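PDB 3NE8: N-acetylmuramoyl-l-alanine amidase from Bartonella henselae, which probably hydrolyses the amide bond between N-acetylmuramic acid and L-alanine in peptidoglycan, as a zinc-dependent amidase of cell-wall remodelling in division. Local coordinates for residues L91-D105 / N165-L179. Residues are numbered along the deposited sequence; the frame is centred on the assembly and turned at random. Where two conformers were deposited one is given.
Sequences LRGATVYTISDEASD and NLINNPHRYADFQVL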
ATOM      1  N   LEU A  91       3.107 -29.702   0.156  1.00 21.04           N
ATOM      2  CA  LEU A  91       3.042 -28.247   0.086  1.00 21.38           C
ATOM      3  C   LEU A  91       4.339 -27.672  -0.469  1.00 17.79           C
ATOM      4  O   LEU A  91       5.441 -28.039  -0.045  1.00 18.54           O
ATOM      5  CB  LEU A  91       2.760 -27.662   1.471  1.00 29.89           C
ATOM      6  CG  LEU A  91       1.300 -27.592   1.932  1.00 41.95           C
ATOM      7  CD1 LEU A  91       1.195 -27.670   3.443  1.00 43.20           C
ATOM      8  CD2 LEU A  91       0.665 -26.317   1.434  1.00 44.97           C
ATOM      9  N   ARG A  92       4.214 -26.768  -1.430  1.00 16.53           N
ATOM     10  CA  ARG A  92       5.393 -26.185  -2.045  1.00 15.60           C
ATOM     11  C   ARG A  92       5.068 -24.819  -2.612  1.00 14.18           C
ATOM     12  O   ARG A  92       3.894 -24.468  -2.807  1.00 16.35           O
ATOM     13  CB  ARG A  92       5.928 -27.092  -3.152  1.00 20.44           C
ATOM     14  CG  ARG A  92       4.940 -27.337  -4.273  1.00 21.10           C
ATOM     15  CD  ARG A  92       5.572 -28.132  -5.401  1.00 26.92           C
ATOM     16  NE  ARG A  92       6.655 -27.389  -6.036  1.00 28.20           N
ATOM     17  CZ  ARG A  92       7.012 -27.525  -7.309  1.00 34.31           C
ATOM     18  NH1 ARG A  92       6.372 -28.384  -8.093  1.00 33.08           N
ATOM     19  NH2 ARG A  92       8.009 -26.802  -7.797  1.00 38.72           N
ATOM     20  N   GLY A  93       6.113 -24.042  -2.868  1.00 14.33           N
ATOM     21  CA  GLY A  93       5.964 -22.743  -3.494  1.00 13.86           C
ATOM     22  C   GLY A  93       6.359 -21.592  -2.592  1.00 13.96           C
ATOM     23  O   GLY A  93       6.314 -21.686  -1.363  1.00 15.38           O
ATOM     24  N   ALA A  94       6.755 -20.488  -3.209  1.00 12.15           N
ATOM     25  CA  ALA A  94       7.123 -19.295  -2.457  1.00 12.35           C
ATOM     26  C   ALA A  94       5.950 -18.818  -1.603  1.00 11.69           C
ATOM     27  O   ALA A  94       4.791 -18.895  -2.021  1.00 12.94           O
ATOM     28  CB  ALA A  94       7.593 -18.197  -3.402  1.00 14.07           C
ATOM     29  N   THR A  95       6.265 -18.328  -0.406  1.00 10.76           N
ATOM     30  CA  THR A  95       5.270 -17.837   0.538  1.00 11.16           C
ATOM     31  C   THR A  95       5.830 -16.608   1.233  1.00 10.42           C
ATOM     32  O   THR A  95       7.037 -16.527   1.486  1.00 10.95           O
ATOM     33  CB  THR A  95       4.978 -18.877   1.654  1.00 11.70           C
ATOM     34  OG1 THR A  95       4.889 -20.191   1.095  1.00 12.43           O
ATOM     35  CG2 THR A  95       3.681 -18.568   2.380  1.00 12.78           C
ATOM     36  N   VAL A  96       4.957 -15.658   1.562  1.00  9.74           N
ATOM     37  CA  VAL A  96       5.345 -14.506   2.370  1.00 10.23           C
ATOM     38  C   VAL A  96       4.495 -14.470   3.629  1.00 10.76           C
ATOM     39  O   VAL A  96       3.255 -14.544   3.560  1.00 11.83           O
ATOM     40  CB  VAL A  96       5.205 -13.172   1.617  1.00 11.64           C
ATOM     41  CG1 VAL A  96       5.783 -12.037   2.457  1.00 12.10           C
ATOM     42  CG2 VAL A  96       5.887 -13.236   0.266  1.00 13.57           C
ATOM     43  N   TYR A  97       5.153 -14.360   4.776  1.00  9.72           N
ATOM     44  CA  TYR A  97       4.482 -14.265   6.065  1.00  9.58           C
ATOM     45  C   TYR A  97       4.682 -12.895   6.690  1.00 10.01           C
ATOM     46  O   TYR A  97       5.769 -12.318   6.639  1.00  9.41           O
ATOM     47  CB  TYR A  97       5.002 -15.320   7.056  1.00 10.26           C
ATOM     48  CG  TYR A  97       4.754 -16.743   6.633  1.00 10.64           C
ATOM     49  CD1 TYR A  97       3.653 -17.443   7.111  1.00 11.48           C
ATOM     50  CD2 TYR A  97       5.615 -17.389   5.760  1.00 11.67           C
ATOM     51  CE1 TYR A  97       3.420 -18.758   6.722  1.00 12.55           C
ATOM     52  CE2 TYR A  97       5.393 -18.692   5.367  1.00 11.66           C
ATOM     53  CZ  TYR A  97       4.291 -19.376   5.846  1.00 11.17           C
ATOM     54  OH  TYR A  97       4.040 -20.681   5.452  1.00 13.33           O
ATOM     55  N   THR A  98       3.610 -12.377   7.281  1.00  9.77           N
ATOM     56  CA  THR A  98       3.676 -11.206   8.149  1.00  9.75           C
ATOM     57  C   THR A  98       3.300 -11.626   9.566  1.00  9.81           C
ATOM     58  O   THR A  98       2.824 -12.750   9.774  1.00 11.61           O
ATOM     59  CB  THR A  98       2.743 -10.090   7.656  1.00  9.76           C
ATOM     60  OG1 THR A  98       1.447 -10.633   7.365  1.00 11.33           O
ATOM     61  CG2 THR A  98       3.306  -9.484   6.392  1.00 10.91           C
ATOM     62  N   ILE A  99       3.496 -10.740  10.537  1.00 10.45           N
ATOM     63  CA  ILE A  99       3.258 -11.104  11.925  1.00 10.23           C
ATOM     64  C   ILE A  99       1.784 -10.963  12.295  1.00 11.98           C
ATOM     65  O   ILE A  99       1.071 -10.100  11.772  1.00 12.75           O
ATOM     66  CB  ILE A  99       4.125 -10.271  12.886  1.00 12.32           C
ATOM     67  CG1 ILE A  99       4.187 -10.942  14.265  1.00 15.76           C
ATOM     68  CG2 ILE A  99       3.606  -8.839  12.980  1.00 14.31           C
ATOM     69  CD1 ILE A  99       5.224 -10.357  15.199  1.00 17.03           C
ATOM     70  N   SER A 100       1.329 -11.820  13.202  1.00 12.47           N
ATOM     71  CA  SER A 100      -0.024 -11.757  13.736  1.00 13.90           C
ATOM     72  C   SER A 100      -0.052 -12.606  14.992  1.00 15.91           C
ATOM     73  O   SER A 100       0.650 -13.612  15.078  1.00 17.92           O
ATOM     74  CB  SER A 100      -1.023 -12.325  12.736  1.00 15.13           C
ATOM     75  OG  SER A 100      -2.338 -12.296  13.270  1.00 18.36           O
ATOM     76  N   ASP A 101      -0.876 -12.219  15.960  1.00 16.54           N
ATOM     77  CA  ASP A 101      -1.035 -13.020  17.167  1.00 20.32           C
ATOM     78  C   ASP A 101      -1.758 -14.319  16.827  1.00 22.29           C
ATOM     79  O   ASP A 101      -1.474 -15.373  17.394  1.00 30.70           O
ATOM     80  CB  ASP A 101      -1.822 -12.244  18.222  1.00 25.70           C
ATOM     81  CG  ASP A 101      -0.980 -11.197  18.928  1.00 36.97           C
ATOM     82  OD1 ASP A 101       0.264 -11.279  18.853  1.00 37.08           O
ATOM     83  OD2 ASP A 101      -1.566 -10.298  19.569  1.00 41.01           O
ATOM     84  N   GLU A 102      -2.687 -14.225  15.884  1.00 19.28           N
ATOM     85  CA  GLU A 102      -3.500 -15.352  15.452  1.00 22.88           C
ATOM     86  C   GLU A 102      -3.074 -15.800  14.055  1.00 23.06           C
ATOM     87  O   GLU A 102      -3.075 -15.005  13.114  1.00 23.77           O
ATOM     88  CB  GLU A 102      -4.973 -14.937  15.444  1.00 31.58           C
ATOM     89  CG  GLU A 102      -5.967 -16.076  15.308  1.00 45.67           C
ATOM     90  CD  GLU A 102      -7.398 -15.622  15.556  1.00 54.99           C
ATOM     91  OE1 GLU A 102      -8.195 -16.424  16.088  1.00 59.39           O
ATOM     92  OE2 GLU A 102      -7.723 -14.460  15.228  1.00 55.82           O
ATOM     93  N   ALA A 103      -2.726 -17.076  13.922  1.00 18.86           N
ATOM     94  CA  ALA A 103      -2.215 -17.603  12.657  1.00 18.34           C
ATOM     95  C   ALA A 103      -3.289 -17.678  11.583  1.00 17.55           C
ATOM     96  O   ALA A 103      -4.476 -17.872  11.884  1.00 20.44           O
ATOM     97  CB  ALA A 103      -1.605 -18.967  12.869  1.00 20.41           C
ATOM     98  N   SER A 104      -2.875 -17.538  10.329  1.00 16.45           N
ATOM     99  CA  SER A 104      -3.802 -17.609   9.200  1.00 18.52           C
ATOM    100  C   SER A 104      -4.363 -19.014   9.002  1.00 18.57           C
ATOM    101  O   SER A 104      -5.466 -19.185   8.477  1.00 18.81           O
ATOM    102  CB  SER A 104      -3.112 -17.151   7.913  1.00 16.09           C
ATOM    103  OG  SER A 104      -1.874 -17.822   7.730  1.00 15.74           O
ATOM    104  N   ASP A 105      -3.600 -20.012   9.428  1.00 17.75           N
ATOM    105  CA  ASP A 105      -3.935 -21.406   9.177  1.00 17.49           C
ATOM    106  C   ASP A 105      -3.022 -22.294  10.003  1.00 19.14           C
ATOM    107  O   ASP A 105      -2.040 -21.821  10.583  1.00 18.88           O
ATOM    108  CB  ASP A 105      -3.787 -21.731   7.688  1.00 18.44           C
ATOM    109  CG  ASP A 105      -2.389 -21.450   7.166  1.00 19.08           C
ATOM    110  OD1 ASP A 105      -2.169 -20.359   6.601  1.00 18.03           O
ATOM    111  OD2 ASP A 105      -1.517 -22.325   7.321  1.00 20.70           O
ATOM    112  N   ASN A 165       6.564 -20.013  -8.988  1.00 15.38           N
ATOM    113  CA  ASN A 165       5.461 -20.738  -8.374  1.00 14.90           C
ATOM    114  C   ASN A 165       5.231 -20.342  -6.928  1.00 13.65           C
ATOM    115  O   ASN A 165       6.167 -20.312  -6.121  1.00 13.68           O
ATOM    116  CB  ASN A 165       5.665 -22.249  -8.470  1.00 16.11           C
ATOM    117  CG  ASN A 165       4.489 -23.013  -7.913  1.00 16.99           C
ATOM    118  OD1 ASN A 165       3.355 -22.827  -8.353  1.00 19.78           O
ATOM    119  ND2 ASN A 165       4.741 -23.855  -6.917  1.00 17.86           N
ATOM    120  N   LEU A 166       3.974 -20.043  -6.618  1.00 15.48           N
ATOM    121  CA  LEU A 166       3.549 -19.635  -5.288  1.00 15.57           C
ATOM    122  C   LEU A 166       2.698 -20.730  -4.674  1.00 15.95           C
ATOM    123  O   LEU A 166       1.973 -21.425  -5.382  1.00 16.73           O
ATOM    124  CB  LEU A 166       2.715 -18.358  -5.377  1.00 16.56           C
ATOM    125  CG  LEU A 166       3.439 -17.074  -5.782  1.00 18.02           C
ATOM    126  CD1 LEU A 166       2.484 -16.094  -6.431  1.00 19.36           C
ATOM    127  CD2 LEU A 166       4.097 -16.448  -4.569  1.00 18.15           C
ATOM    128  N   ILE A 167       2.791 -20.893  -3.359  1.00 14.75           N
ATOM    129  CA  ILE A 167       1.882 -21.774  -2.641  1.00 16.25           C
ATOM    130  C   ILE A 167       0.471 -21.209  -2.708  1.00 17.94           C
ATOM    131  O   ILE A 167       0.293 -20.017  -2.932  1.00 16.64           O
ATOM    132  CB  ILE A 167       2.298 -21.904  -1.162  1.00 16.48           C
ATOM    133  CG1 ILE A 167       1.559 -23.057  -0.486  1.00 22.38           C
ATOM    134  CG2 ILE A 167       2.072 -20.590  -0.409  1.00 15.82           C
ATOM    135  CD1 ILE A 167       2.085 -23.373   0.896  1.00 24.18           C
ATOM    136  N   ASN A 168      -0.539 -22.059  -2.549  1.00 19.29           N
ATOM    137  CA  ASN A 168      -1.908 -21.596  -2.394  0.55 21.84           C
ATOM    138  C   ASN A 168      -1.976 -20.636  -1.216  1.00 17.85           C
ATOM    139  O   ASN A 168      -1.358 -20.904  -0.191  1.00 20.39           O
ATOM    140  CB  ASN A 168      -2.825 -22.793  -2.141  0.55 26.27           C
ATOM    141  CG  ASN A 168      -4.206 -22.382  -1.691  0.55 28.01           C
ATOM    142  OD1 ASN A 168      -4.977 -21.820  -2.463  0.55 25.49           O
ATOM    143  ND2 ASN A 168      -4.529 -22.663  -0.433  0.55 31.96           N
ATOM    144  N   ASN A 169      -2.730 -19.549  -1.341  1.00 17.41           N
ATOM    145  CA  ASN A 169      -2.785 -18.541  -0.279  1.00 19.39           C
ATOM    146  C   ASN A 169      -1.376 -18.099   0.117  1.00 15.69           C
ATOM    147  O   ASN A 169      -0.921 -18.376   1.230  1.00 18.45           O
ATOM    148  CB  ASN A 169      -3.516 -19.085   0.954  1.00 22.58           C
ATOM    149  CG  ASN A 169      -4.973 -19.383   0.684  1.00 30.54           C
ATOM    150  OD1 ASN A 169      -5.546 -20.304   1.263  1.00 35.36           O
ATOM    151  ND2 ASN A 169      -5.580 -18.605  -0.197  1.00 26.11           N
ATOM    152  N   PRO A 170      -0.674 -17.422  -0.800  1.00 14.95           N
ATOM    153  CA  PRO A 170       0.760 -17.177  -0.602  1.00 13.65           C
ATOM    154  C   PRO A 170       1.090 -16.063   0.389  1.00 12.83           C
ATOM    155  O   PRO A 170       2.266 -15.939   0.743  1.00 12.93           O
ATOM    156  CB  PRO A 170       1.241 -16.807  -2.008  1.00 16.77           C
ATOM    157  CG  PRO A 170       0.059 -16.165  -2.633  1.00 16.85           C
ATOM    158  CD  PRO A 170      -1.142 -16.930  -2.108  1.00 16.67           C
ATOM    159  N   HIS A 171       0.115 -15.271   0.821  1.00 12.85           N
ATOM    160  CA  HIS A 171       0.340 -14.374   1.946  1.00 13.57           C
ATOM    161  C   HIS A 171      -0.307 -14.958   3.192  1.00 13.53           C
ATOM    162  O   HIS A 171      -1.532 -15.023   3.282  1.00 14.19           O
ATOM    163  CB  HIS A 171      -0.184 -12.958   1.689  1.00 14.37           C
ATOM    164  CG  HIS A 171      -0.081 -12.071   2.890  1.00 14.57           C
ATOM    165  ND1 HIS A 171      -1.064 -11.174   3.252  1.00 22.31           N
ATOM    166  CD2 HIS A 171       0.869 -11.993   3.850  1.00 13.47           C
ATOM    167  CE1 HIS A 171      -0.704 -10.557   4.364  1.00 20.52           C
ATOM    168  NE2 HIS A 171       0.467 -11.036   4.747  1.00 13.90           N
ATOM    169  N   ARG A 172       0.522 -15.388   4.136  1.00 12.73           N
ATOM    170  CA  ARG A 172       0.061 -15.980   5.383  1.00 12.72           C
ATOM    171  C   ARG A 172       0.610 -15.191   6.564  1.00 12.59           C
ATOM    172  O   ARG A 172       1.334 -14.206   6.392  1.00 11.34           O
ATOM    173  CB  ARG A 172       0.462 -17.455   5.451  1.00 12.64           C
ATOM    174  CG  ARG A 172      -0.105 -18.256   4.293  1.00 14.56           C
ATOM    175  CD  ARG A 172       0.151 -19.742   4.402  1.00 16.83           C
ATOM    176  NE  ARG A 172      -0.364 -20.434   3.221  1.00 15.93           N
ATOM    177  CZ  ARG A 172      -0.731 -21.710   3.196  1.00 16.45           C
ATOM    178  NH1 ARG A 172      -0.652 -22.453   4.292  1.00 17.14           N
ATOM    179  NH2 ARG A 172      -1.179 -22.238   2.064  1.00 17.84           N
ATOM    180  N   TYR A 173       0.257 -15.601   7.776  1.00 11.21           N
ATOM    181  CA  TYR A 173       0.705 -14.864   8.951  1.00 12.57           C
ATOM    182  C   TYR A 173       0.634 -15.715  10.205  1.00 11.93           C
ATOM    183  O   TYR A 173      -0.178 -16.639  10.309  1.00 12.49           O
ATOM    184  CB  TYR A 173      -0.065 -13.546   9.124  1.00 13.06           C
ATOM    185  CG  TYR A 173      -1.552 -13.666   8.918  1.00 16.06           C
ATOM    186  CD1 TYR A 173      -2.391 -14.031   9.958  1.00 15.02           C
ATOM    187  CD2 TYR A 173      -2.119 -13.391   7.681  1.00 19.12           C
ATOM    188  CE1 TYR A 173      -3.763 -14.139   9.767  1.00 20.57           C
ATOM    189  CE2 TYR A 173      -3.485 -13.494   7.481  1.00 22.58           C
ATOM    190  CZ  TYR A 173      -4.293 -13.866   8.529  1.00 17.88           C
ATOM    191  OH  TYR A 173      -5.656 -13.972   8.343  1.00 27.54           O
ATOM    192  N   ALA A 174       1.528 -15.421  11.137  1.00 12.41           N
ATOM    193  CA  ALA A 174       1.578 -16.106  12.416  1.00 13.03           C
ATOM    194  C   ALA A 174       2.537 -15.340  13.305  1.00 12.58           C
ATOM    195  O   ALA A 174       3.121 -14.342  12.881  1.00 12.84           O
ATOM    196  CB  ALA A 174       2.028 -17.560  12.250  1.00 15.83           C
ATOM    197  N   ASP A 175       2.699 -15.800  14.539  1.00 13.40           N
ATOM    198  CA  ASP A 175       3.443 -15.053  15.541  1.00 12.49           C
ATOM    199  C   ASP A 175       4.947 -15.353  15.477  1.00 12.27           C
ATOM    200  O   ASP A 175       5.520 -15.946  16.395  1.00 15.13           O
ATOM    201  CB  ASP A 175       2.867 -15.375  16.922  1.00 15.53           C
ATOM    202  CG  ASP A 175       3.389 -14.465  18.008  1.00 20.47           C
ATOM    203  OD1 ASP A 175       3.859 -13.349  17.708  1.00 18.83           O
ATOM    204  OD2 ASP A 175       3.310 -14.875  19.186  1.00 26.88           O
ATOM    205  N   PHE A 176       5.578 -14.945  14.384  1.00 10.92           N
ATOM    206  CA  PHE A 176       7.022 -15.123  14.194  1.00 10.83           C
ATOM    207  C   PHE A 176       7.804 -14.074  14.992  1.00 11.33           C
ATOM    208  O   PHE A 176       7.661 -12.867  14.751  1.00 11.97           O
ATOM    209  CB  PHE A 176       7.385 -14.974  12.715  1.00 11.38           C
ATOM    210  CG  PHE A 176       6.891 -16.092  11.843  1.00 11.29           C
ATOM    211  CD1 PHE A 176       7.627 -17.254  11.702  1.00 12.67           C
ATOM    212  CD2 PHE A 176       5.699 -15.970  11.143  1.00 11.70           C
ATOM    213  CE1 PHE A 176       7.174 -18.285  10.886  1.00 13.76           C
ATOM    214  CE2 PHE A 176       5.246 -16.992  10.329  1.00 13.79           C
ATOM    215  CZ  PHE A 176       5.980 -18.145  10.196  1.00 14.60           C
ATOM    216  N   GLN A 177       8.638 -14.524  15.924  1.00 11.23           N
ATOM    217  CA  GLN A 177       9.392 -13.591  16.755  0.65 11.08           C
ATOM    218  C   GLN A 177      10.374 -12.726  15.964  1.00 10.59           C
ATOM    219  O   GLN A 177      10.686 -11.608  16.370  1.00 11.49           O
ATOM    220  CB  GLN A 177      10.119 -14.334  17.881  0.65 13.64           C
ATOM    221  CG  GLN A 177       9.183 -15.014  18.867  0.65 16.77           C
ATOM    222  CD  GLN A 177       8.083 -14.093  19.348  0.65 23.27           C
ATOM    223  OE1 GLN A 177       8.315 -13.198  20.163  0.65 25.92           O
ATOM    224  NE2 GLN A 177       6.874 -14.303  18.842  0.65 27.80           N
ATOM    225  N   VAL A 178      10.840 -13.218  14.823  1.00  9.49           N
ATOM    226  CA  VAL A 178      11.789 -12.428  14.043  1.00 10.12           C
ATOM    227  C   VAL A 178      11.106 -11.241  13.354  1.00  9.42           C
ATOM    228  O   VAL A 178      11.788 -10.344  12.844  1.00 10.08           O
ATOM    229  CB  VAL A 178      12.563 -13.302  13.029  1.00  9.32           C
ATOM    230  CG1 VAL A 178      11.741 -13.554  11.768  1.00 10.57           C
ATOM    231  CG2 VAL A 178      13.904 -12.658  12.686  1.00 10.60           C
ATOM    232  N   LEU A 179       9.770 -11.223  13.369  1.00  9.72           N
ATOM    233  CA  LEU A 179       9.001 -10.152  12.736  1.00 10.89           C
ATOM    234  C   LEU A 179       8.480  -9.121  13.744  1.00 12.14           C
ATOM    235  O   LEU A 179       7.599  -8.328  13.412  1.00 12.77           O
ATOM    236  CB  LEU A 179       7.836 -10.738  11.924  1.00 11.27           C
ATOM    237  CG  LEU A 179       8.200 -11.741  10.823  1.00  9.38           C
ATOM    238  CD1 LEU A 179       6.954 -12.178  10.049  1.00 11.76           C
ATOM    239  CD2 LEU A 179       9.260 -11.158   9.881  1.00 11.41           C
TER
HETATM  240  O   HOH W   1       7.569 -24.266  -6.294  1.00 17.40           O
HETATM  241  O   HOH W   2       2.398 -24.773  -5.324  1.00 32.57           O
HETATM  242  O   HOH W   3       2.323 -10.944  17.294  1.00 31.85           O
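V96 bonds to strand 170-174 through both its backbone N and its O: the N donates to P170 O at 2.8 Å in an almost straight bond (177°), and the O accepts R172 N. The ladder runs on through T98, whose N donates to R172 O and whose O receives a longer bond from A174 N. A94 N and A94 O pair with N165 O and I167 N of the short strand 166-167, which a corner at N168 and N169 separates from 170-174. S104, in the loop after strand 94-99, returns to strand 170-174: its N donates to Y173 O, while its OG accepts Y173 N (3.1 Å) and donates to D105 OD1.

The R172 guanidinium, on a chain extended from CG to NE, is gripped close to its own plane by N168 O, 2.6 Å from R172 NH2, and by N169 O at NE. R172 NH1 makes a salt bridge with D105 OD2, whose hydrogen bond is weak and bent; the same OD2 caps A108 N at the start of helix 106-116. On the opposite face of the sheet, T98 OG1 and H171 NE2 share a hydrogen bond of 2.8 Å, and H171 ND1 reaches K229 of the second subunit.

Strand 170-174 is the outermost strand, within this chain, at one side of the six-stranded mixed sheet of the zinc amidase fold, parallel to 94-99, with 186-190 antiparallel on the other side of 94-99. The Y97 ring lies alongside R172, Y97 CE1 3.5 Å from R172 CB, and takes the edge of F176 in an offset edge-to-face pair (planes at 62°). S104 CB sits over the centre of the Y173 ring, a CH-pi contact of 3.5 Å to the centroid.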